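Carbohydrate esterase family 2 (CE2) (Chaetomium olivicolor, PDB 4XVH) probably removes acetyl groups from xylan and related plant polysaccharides, as a putative acetyl xylan esterase that joins a beta-sandwich carbohydrate-binding domain to an SGNH-type hydrolase domain. Local coordinates at residues F24-S30 with T97-P103; K142-A148 with H312-G316. One frame throughout, in Å; residues are numbered along the deposited sequence.

Contact 1. Residues F24-S30 with T97-P103; sequences FAFTGTS and TDGHFVP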
ATOM      1  N   PHE A  24     -18.512   3.797  -6.926  1.00 22.82           N
ATOM      2  CA  PHE A  24     -19.642   4.452  -7.569  1.00 24.07           C
ATOM      3  C   PHE A  24     -20.931   3.900  -6.988  1.00 26.06           C
ATOM      4  O   PHE A  24     -20.911   2.982  -6.148  1.00 25.26           O
ATOM      5  CB  PHE A  24     -19.580   4.292  -9.108  1.00 23.07           C
ATOM      6  CG  PHE A  24     -19.618   2.849  -9.610  1.00 23.16           C
ATOM      7  CD1 PHE A  24     -18.449   2.120  -9.768  1.00 22.06           C
ATOM      8  CD2 PHE A  24     -20.830   2.256  -9.972  1.00 24.65           C
ATOM      9  CE1 PHE A  24     -18.487   0.793 -10.250  1.00 22.57           C
ATOM     10  CE2 PHE A  24     -20.894   0.927 -10.452  1.00 24.57           C
ATOM     11  CZ  PHE A  24     -19.719   0.198 -10.596  1.00 23.23           C
ATOM     12  N   ALA A  25     -22.048   4.493  -7.381  1.00 27.29           N
ATOM     13  CA  ALA A  25     -23.333   3.975  -6.959  1.00 28.87           C
ATOM     14  C   ALA A  25     -24.254   4.008  -8.163  1.00 30.95           C
ATOM     15  O   ALA A  25     -24.074   4.835  -9.072  1.00 31.54           O
ATOM     16  CB  ALA A  25     -23.896   4.790  -5.801  1.00 29.74           C
ATOM     17  N   PHE A  26     -25.221   3.099  -8.198  1.00 31.14           N
ATOM     18  CA  PHE A  26     -26.164   3.096  -9.294  1.00 32.16           C
ATOM     19  C   PHE A  26     -27.531   2.679  -8.780  1.00 33.51           C
ATOM     20  O   PHE A  26     -27.665   2.139  -7.670  1.00 32.67           O
ATOM     21  CB  PHE A  26     -25.703   2.158 -10.421  1.00 32.03           C
ATOM     22  CG  PHE A  26     -25.758   0.693 -10.059  1.00 31.94           C
ATOM     23  CD1 PHE A  26     -24.747   0.109  -9.298  1.00 30.70           C
ATOM     24  CD2 PHE A  26     -26.800  -0.105 -10.497  1.00 33.20           C
ATOM     25  CE1 PHE A  26     -24.785  -1.228  -8.966  1.00 30.61           C
ATOM     26  CE2 PHE A  26     -26.854  -1.451 -10.163  1.00 33.43           C
ATOM     27  CZ  PHE A  26     -25.853  -2.019  -9.401  1.00 32.04           C
ATOM     28  N   THR A  27     -28.554   2.928  -9.587  1.00 33.49           N
ATOM     29  CA  THR A  27     -29.813   2.294  -9.301  1.00 30.48           C
ATOM     30  C   THR A  27     -30.201   1.416 -10.486  1.00 33.20           C
ATOM     31  O   THR A  27     -30.108   1.813 -11.641  1.00 32.39           O
ATOM     32  CB  THR A  27     -30.891   3.319  -8.962  1.00 33.31           C
ATOM     33  OG1 THR A  27     -32.063   2.624  -8.524  1.00 35.00           O
ATOM     34  CG2 THR A  27     -31.214   4.190 -10.153  1.00 34.30           C
ATOM     35  N   GLY A  28     -30.564   0.177 -10.189  1.00 33.29           N
ATOM     36  CA  GLY A  28     -30.852  -0.794 -11.229  1.00 34.77           C
ATOM     37  C   GLY A  28     -30.651  -2.189 -10.673  1.00 33.90           C
ATOM     38  O   GLY A  28     -30.750  -2.388  -9.464  1.00 32.30           O
ATOM     39  N   THR A  29     -30.377  -3.151 -11.553  1.00 33.59           N
ATOM     40  CA  THR A  29     -30.145  -4.526 -11.129  1.00 32.12           C
ATOM     41  C   THR A  29     -28.701  -4.971 -11.370  1.00 31.11           C
ATOM     42  O   THR A  29     -28.261  -5.990 -10.839  1.00 28.92           O
ATOM     43  CB  THR A  29     -31.091  -5.485 -11.846  1.00 34.60           C
ATOM     44  OG1 THR A  29     -30.960  -5.295 -13.254  1.00 37.11           O
ATOM     45  CG2 THR A  29     -32.531  -5.184 -11.467  1.00 35.78           C
ATOM     46  N   SER A  30     -27.952  -4.193 -12.143  1.00 31.62           N
ATOM     47  CA  SER A  30     -26.607  -4.620 -12.511  1.00 30.67           C
ATOM     48  C   SER A  30     -25.713  -3.463 -12.947  1.00 28.89           C
ATOM     49  O   SER A  30     -26.195  -2.470 -13.507  1.00 30.58           O
ATOM     50  CB  SER A  30     -26.684  -5.660 -13.641  1.00 33.75           C
ATOM     51  OG  SER A  30     -25.382  -6.064 -14.026  1.00 34.64           O
ATOM     52  N   THR A  97     -24.242   0.598 -16.409  1.00 35.99           N
ATOM     53  CA  THR A  97     -25.286   0.003 -15.578  1.00 35.71           C
ATOM     54  C   THR A  97     -26.520  -0.254 -16.421  1.00 35.54           C
ATOM     55  O   THR A  97     -26.674   0.342 -17.483  1.00 36.01           O
ATOM     56  CB  THR A  97     -25.674   0.899 -14.380  1.00 37.47           C
ATOM     57  OG1 THR A  97     -26.753   0.286 -13.670  1.00 38.67           O
ATOM     58  CG2 THR A  97     -26.130   2.273 -14.845  1.00 39.25           C
ATOM     59  N   ASP A  98     -27.395  -1.137 -15.957  1.00 35.99           N
ATOM     60  CA  ASP A  98     -28.661  -1.353 -16.645  1.00 38.81           C
ATOM     61  C   ASP A  98     -29.728  -0.345 -16.210  1.00 40.39           C
ATOM     62  O   ASP A  98     -30.850  -0.378 -16.695  1.00 42.26           O
ATOM     63  CB  ASP A  98     -29.157  -2.780 -16.429  1.00 40.01           C
ATOM     64  CG  ASP A  98     -29.616  -3.044 -14.999  1.00 41.00           C
ATOM     65  OD1 ASP A  98     -29.227  -2.315 -14.064  1.00 39.58           O
ATOM     66  OD2 ASP A  98     -30.362  -4.021 -14.812  1.00 42.88           O
ATOM     67  N   GLY A  99     -29.373   0.554 -15.299  1.00 39.44           N
ATOM     68  CA  GLY A  99     -30.282   1.606 -14.867  1.00 40.23           C
ATOM     69  C   GLY A  99     -29.574   2.935 -15.042  1.00 40.41           C
ATOM     70  O   GLY A  99     -29.265   3.323 -16.168  1.00 41.48           O
ATOM     71  N   HIS A 100     -29.292   3.635 -13.949  1.00 39.53           N
ATOM     72  CA  HIS A 100     -28.430   4.803 -14.070  1.00 40.08           C
ATOM     73  C   HIS A 100     -27.574   5.055 -12.829  1.00 38.93           C
ATOM     74  O   HIS A 100     -27.860   4.555 -11.731  1.00 38.19           O
ATOM     75  CB  HIS A 100     -29.255   6.047 -14.400  1.00 44.98           C
ATOM     76  CG  HIS A 100     -30.282   6.389 -13.372  1.00 48.20           C
ATOM     77  ND1 HIS A 100     -31.579   5.938 -13.447  1.00 49.96           N
ATOM     78  CD2 HIS A 100     -30.204   7.135 -12.243  1.00 49.80           C
ATOM     79  CE1 HIS A 100     -32.263   6.401 -12.413  1.00 52.38           C
ATOM     80  NE2 HIS A 100     -31.453   7.132 -11.669  1.00 51.95           N
ATOM     81  N   PHE A 101     -26.509   5.829 -13.027  1.00 38.37           N
ATOM     82  CA  PHE A 101     -25.605   6.191 -11.943  1.00 37.72           C
ATOM     83  C   PHE A 101     -26.235   7.229 -11.033  1.00 39.36           C
ATOM     84  O   PHE A 101     -26.965   8.093 -11.482  1.00 40.52           O
ATOM     85  CB  PHE A 101     -24.286   6.686 -12.514  1.00 38.84           C
ATOM     86  CG  PHE A 101     -23.525   5.612 -13.240  1.00 39.00           C
ATOM     87  CD1 PHE A 101     -22.897   4.590 -12.527  1.00 37.72           C
ATOM     88  CD2 PHE A 101     -23.459   5.600 -14.625  1.00 39.62           C
ATOM     89  CE1 PHE A 101     -22.222   3.569 -13.182  1.00 36.41           C
ATOM     90  CE2 PHE A 101     -22.772   4.593 -15.293  1.00 38.56           C
ATOM     91  CZ  PHE A 101     -22.152   3.572 -14.565  1.00 37.03           C
ATOM     92  N   VAL A 102     -26.002   7.101  -9.740  1.00 40.38           N
ATOM     93  CA  VAL A 102     -26.564   8.032  -8.786  1.00 44.89           C
ATOM     94  C   VAL A 102     -25.400   8.553  -7.969  1.00 48.16           C
ATOM     95  O   VAL A 102     -24.336   7.963  -7.999  1.00 45.80           O
ATOM     96  CB  VAL A 102     -27.653   7.373  -7.907  1.00 44.63           C
ATOM     97  CG1 VAL A 102     -28.857   6.960  -8.777  1.00 40.11           C
ATOM     98  CG2 VAL A 102     -27.084   6.188  -7.127  1.00 37.16           C
ATOM     99  N   PRO A 103     -25.579   9.687  -7.284  1.00 56.17           N
ATOM    100  CA  PRO A 103     -24.447  10.289  -6.573  1.00 61.56           C
ATOM    101  C   PRO A 103     -23.820   9.384  -5.515  1.00 68.05           C
ATOM    102  O   PRO A 103     -24.526   8.672  -4.787  1.00 66.95           O
ATOM    103  CB  PRO A 103     -25.069  11.527  -5.923  1.00 62.23           C
ATOM    104  CG  PRO A 103     -26.159  11.905  -6.849  1.00 62.65           C
ATOM    105  CD  PRO A 103     -26.733  10.606  -7.346  1.00 59.52           C
TER
HETATM  106  O   HOH W   1     -21.925   6.899  -8.599  1.00 33.57           O
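Strand 100-102 lies antiparallel but splayed along the end of strand 21-28, their local directions 132° apart. Thr27 and His100 exchange backbone hydrogen bonds, Val102 N donates to Ala25 O (3.0 Å), and a water bridges Ala25 N to Val102 O (2.7 Å each). On one face Thr27 CG2 sits over the His100 ring in a CH-pi contact, and Val102 CG2 meets Ala25 CB. On the other, the close non-hydrogen-bonded pair Phe26-Phe101 (CA to CA 4.1 Å) lets the Phe101 ring lean back to Phe24, beside the Ile95 that both touch; Phe26 CD2 lies 3.2 Å from Thr97 OG1. At Gly28 (phi/psi 156/-156) a CB would jam against Thr27 O and collide with Asp98 OD1, which fills this hollow and accepts Thr29 N (2.9 Å) and Ser30 N (3.0 Å). Ser30 O accepts from Thr97 OG1 and Asp98 N; Thr97 OG1 closes an ST turn with Gly99 N. Water-completed backbone pairing thus joins these jelly-roll strands, and one carboxylate satisfies amides where strand 21-28 ends.

Contact 2. Residues K142-A148 with H312-G316; sequences KTYGVLA and HAAEG
His312 and Tyr144, with Gly316 one turn further along its helix, make most of this junction between the start of helix 144-151 and the early part of helix 309-327. The short segments 144-148 and 312-316 are regular alpha helix (Leu147 N to Thr143 O and Gly316 N to His312 O both 2.9 Å), their axes 7.6 Å apart at closest approach and crossing at -47°. Thr143 (phi/psi -76/159) is the N-cap residue, its OG1 hydrogen-bonded to Asn140 O. The CA-to-CB bond of His312 (chi1 -85°, chi2 -75°) points toward segment 142-148, and ND1 accepts a hydrogen bond from Tyr144 N (3.0 Å). Tyr144 takes the p rotamer (chi1 73°, chi2 -75°). Its ring meets that of His312 rim to rim, centroids 6.0 Å apart and planes at 17°, and its OH hydrogen-bonds to Thr120 OG1. Gly316 CA lies 4.0 Å from Tyr144 CA and 3.5 Å from Tyr144 O, where a CB would crowd Leu147 CB. Ala148 CB packs 3.5 Å from Gly316 O, and Leu147 (chi1 -70°, chi2 -177°) brings CD1 to Ala313 CB at 3.9 Å. Such close glycine-mediated helix packing, with an imidazole receiving a first-turn amide, here joins two helices beside the parallel sheet of the Rossmann-like alpha/beta/alpha SGNH hydrolase fold.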
ATOM      1  N   LYS A 142      -6.363  -5.625   3.588  1.00 13.20           N
ATOM      2  CA  LYS A 142      -6.240  -6.092   4.975  1.00 13.64           C
ATOM      3  C   LYS A 142      -4.930  -5.673   5.629  1.00 12.67           C
ATOM      4  O   LYS A 142      -4.610  -6.138   6.728  1.00 13.06           O
ATOM      5  CB  LYS A 142      -6.359  -7.614   5.057  1.00 15.60           C
ATOM      6  CG  LYS A 142      -7.806  -8.104   4.803  1.00 16.89           C
ATOM      7  CD  LYS A 142      -7.984  -9.571   5.284  1.00 20.05           C
ATOM      8  CE  LYS A 142      -9.448 -10.001   5.200  1.00 21.95           C
ATOM      9  NZ  LYS A 142      -9.638 -11.420   5.722  1.00 24.38           N
ATOM     10  N   THR A 143      -4.156  -4.819   4.961  1.00 13.77           N
ATOM     11  CA  THR A 143      -2.847  -4.426   5.510  1.00 13.03           C
ATOM     12  C   THR A 143      -2.993  -3.422   6.655  1.00 13.29           C
ATOM     13  O   THR A 143      -3.995  -2.727   6.744  1.00 13.71           O
ATOM     14  CB  THR A 143      -1.932  -3.805   4.445  1.00 13.42           C
ATOM     15  OG1 THR A 143      -2.618  -2.718   3.786  1.00 13.45           O
ATOM     16  CG2 THR A 143      -1.501  -4.895   3.405  1.00 13.85           C
ATOM     17  N   TYR A 144      -1.954  -3.323   7.491  1.00 15.59           N
ATOM     18  CA  TYR A 144      -1.930  -2.400   8.631  1.00 14.13           C
ATOM     19  C   TYR A 144      -2.225  -0.960   8.160  1.00 13.71           C
ATOM     20  O   TYR A 144      -2.961  -0.222   8.809  1.00 11.02           O
ATOM     21  CB  TYR A 144      -0.555  -2.462   9.353  1.00 14.72           C
ATOM     22  CG  TYR A 144       0.516  -1.783   8.514  1.00 15.07           C
ATOM     23  CD1 TYR A 144       1.052  -2.406   7.370  1.00 15.93           C
ATOM     24  CD2 TYR A 144       0.910  -0.480   8.800  1.00 14.79           C
ATOM     25  CE1 TYR A 144       1.984  -1.745   6.556  1.00 15.08           C
ATOM     26  CE2 TYR A 144       1.832   0.178   8.012  1.00 14.69           C
ATOM     27  CZ  TYR A 144       2.371  -0.459   6.890  1.00 14.76           C
ATOM     28  OH  TYR A 144       3.280   0.245   6.111  1.00 14.90           O
ATOM     29  N   GLY A 145      -1.678  -0.551   7.014  1.00 13.14           N
ATOM     30  CA  GLY A 145      -1.866   0.847   6.621  1.00 13.25           C
ATOM     31  C   GLY A 145      -3.294   1.146   6.184  1.00 12.95           C
ATOM     32  O   GLY A 145      -3.874   2.182   6.514  1.00 12.66           O
ATOM     33  N   VAL A 146      -3.866   0.239   5.403  1.00 12.66           N
ATOM     34  CA  VAL A 146      -5.267   0.388   4.986  1.00 12.41           C
ATOM     35  C   VAL A 146      -6.262   0.266   6.154  1.00 12.73           C
ATOM     36  O   VAL A 146      -7.237   1.036   6.255  1.00 13.23           O
ATOM     37  CB  VAL A 146      -5.569  -0.641   3.888  1.00 12.68           C
ATOM     38  CG1 VAL A 146      -7.082  -0.659   3.561  1.00 12.22           C
ATOM     39  CG2 VAL A 146      -4.694  -0.273   2.640  1.00  9.82           C
ATOM     40  N   LEU A 147      -6.017  -0.684   7.048  1.00 11.61           N
ATOM     41  CA  LEU A 147      -6.889  -0.847   8.200  1.00 12.84           C
ATOM     42  C   LEU A 147      -6.858   0.420   9.113  1.00 15.28           C
ATOM     43  O   LEU A 147      -7.879   0.820   9.674  1.00 12.04           O
ATOM     44  CB  LEU A 147      -6.491  -2.099   8.984  1.00 12.73           C
ATOM     45  CG  LEU A 147      -6.789  -3.428   8.269  1.00 14.00           C
ATOM     46  CD1 LEU A 147      -6.400  -4.619   9.192  1.00 15.59           C
ATOM     47  CD2 LEU A 147      -8.294  -3.472   7.893  1.00 15.27           C
ATOM     48  N   ALA A 148      -5.688   1.038   9.236  1.00 13.74           N
ATOM     49  CA  ALA A 148      -5.561   2.302   9.963  1.00 14.25           C
ATOM     50  C   ALA A 148      -6.356   3.410   9.266  1.00 14.66           C
ATOM     51  O   ALA A 148      -7.053   4.168   9.927  1.00 13.56           O
ATOM     52  CB  ALA A 148      -4.068   2.715  10.093  1.00 13.60           C
ATOM     53  N   HIS A 312      -1.174  -7.840  10.849  1.00 16.42           N
ATOM     54  CA  HIS A 312      -1.537  -6.569  10.235  1.00 14.38           C
ATOM     55  C   HIS A 312      -2.632  -5.854  11.048  1.00 14.58           C
ATOM     56  O   HIS A 312      -2.569  -4.662  11.237  1.00 15.51           O
ATOM     57  CB  HIS A 312      -2.035  -6.798   8.801  1.00 12.62           C
ATOM     58  CG  HIS A 312      -0.944  -6.875   7.781  1.00 13.78           C
ATOM     59  ND1 HIS A 312      -0.263  -5.756   7.333  1.00 13.94           N
ATOM     60  CD2 HIS A 312      -0.427  -7.931   7.098  1.00 13.77           C
ATOM     61  CE1 HIS A 312       0.609  -6.115   6.407  1.00 15.18           C
ATOM     62  NE2 HIS A 312       0.548  -7.436   6.257  1.00 14.52           N
ATOM     63  N   ALA A 313      -3.657  -6.573  11.490  1.00 14.97           N
ATOM     64  CA  ALA A 313      -4.787  -5.898  12.098  1.00 15.69           C
ATOM     65  C   ALA A 313      -4.320  -5.239  13.409  1.00 17.32           C
ATOM     66  O   ALA A 313      -4.731  -4.117  13.746  1.00 17.04           O
ATOM     67  CB  ALA A 313      -5.945  -6.872  12.335  1.00 17.28           C
ATOM     68  N   ALA A 314      -3.456  -5.937  14.151  1.00 18.40           N
ATOM     69  CA  ALA A 314      -2.945  -5.411  15.425  1.00 17.39           C
ATOM     70  C   ALA A 314      -2.159  -4.099  15.225  1.00 17.13           C
ATOM     71  O   ALA A 314      -2.338  -3.119  15.971  1.00 15.23           O
ATOM     72  CB  ALA A 314      -2.085  -6.460  16.114  1.00 17.36           C
ATOM     73  N   GLU A 315      -1.322  -4.034  14.198  1.00 16.53           N
ATOM     74  CA  GLU A 315      -0.549  -2.791  13.979  1.00 16.23           C
ATOM     75  C   GLU A 315      -1.433  -1.714  13.347  1.00 15.53           C
ATOM     76  O   GLU A 315      -1.189  -0.504  13.508  1.00 15.74           O
ATOM     77  CB  GLU A 315       0.673  -3.056  13.094  1.00 16.84           C
ATOM     78  CG  GLU A 315       1.627  -1.870  12.908  1.00 17.39           C
ATOM     79  CD  GLU A 315       2.387  -1.477  14.159  1.00 19.06           C
ATOM     80  OE1 GLU A 315       2.280  -2.189  15.197  1.00 18.92           O
ATOM     81  OE2 GLU A 315       3.099  -0.438  14.085  1.00 17.61           O
ATOM     82  N   GLY A 316      -2.475  -2.145  12.646  1.00 14.16           N
ATOM     83  CA  GLY A 316      -3.425  -1.184  12.093  1.00 14.91           C
ATOM     84  C   GLY A 316      -4.022  -0.354  13.216  1.00 14.59           C
ATOM     85  O   GLY A 316      -4.186   0.873  13.114  1.00 14.57           O
TER

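Overall arrangement
The two contacts belong to different domains and do not touch: their centres are 31 Å apart and their nearest atoms about 16 Å. Contact 1 sits far out, in the N-terminal beta-sandwich, and is partly buried; contact 2 is buried near the centre of the molecule, in the hydrolase domain. They share no helix or strand. The first pairs two strands through a ladder of backbone bonds, ending in an exposed carboxylate that serves loop amides. The second joins helices that satisfy most backbone groups internally, but the first-turn amide of Tyr144 goes to His312. Glycine serves both: in contact 1 its backbone angles and a carboxylate exclude a side chain, in contact 2 a neighbouring helix crowds it.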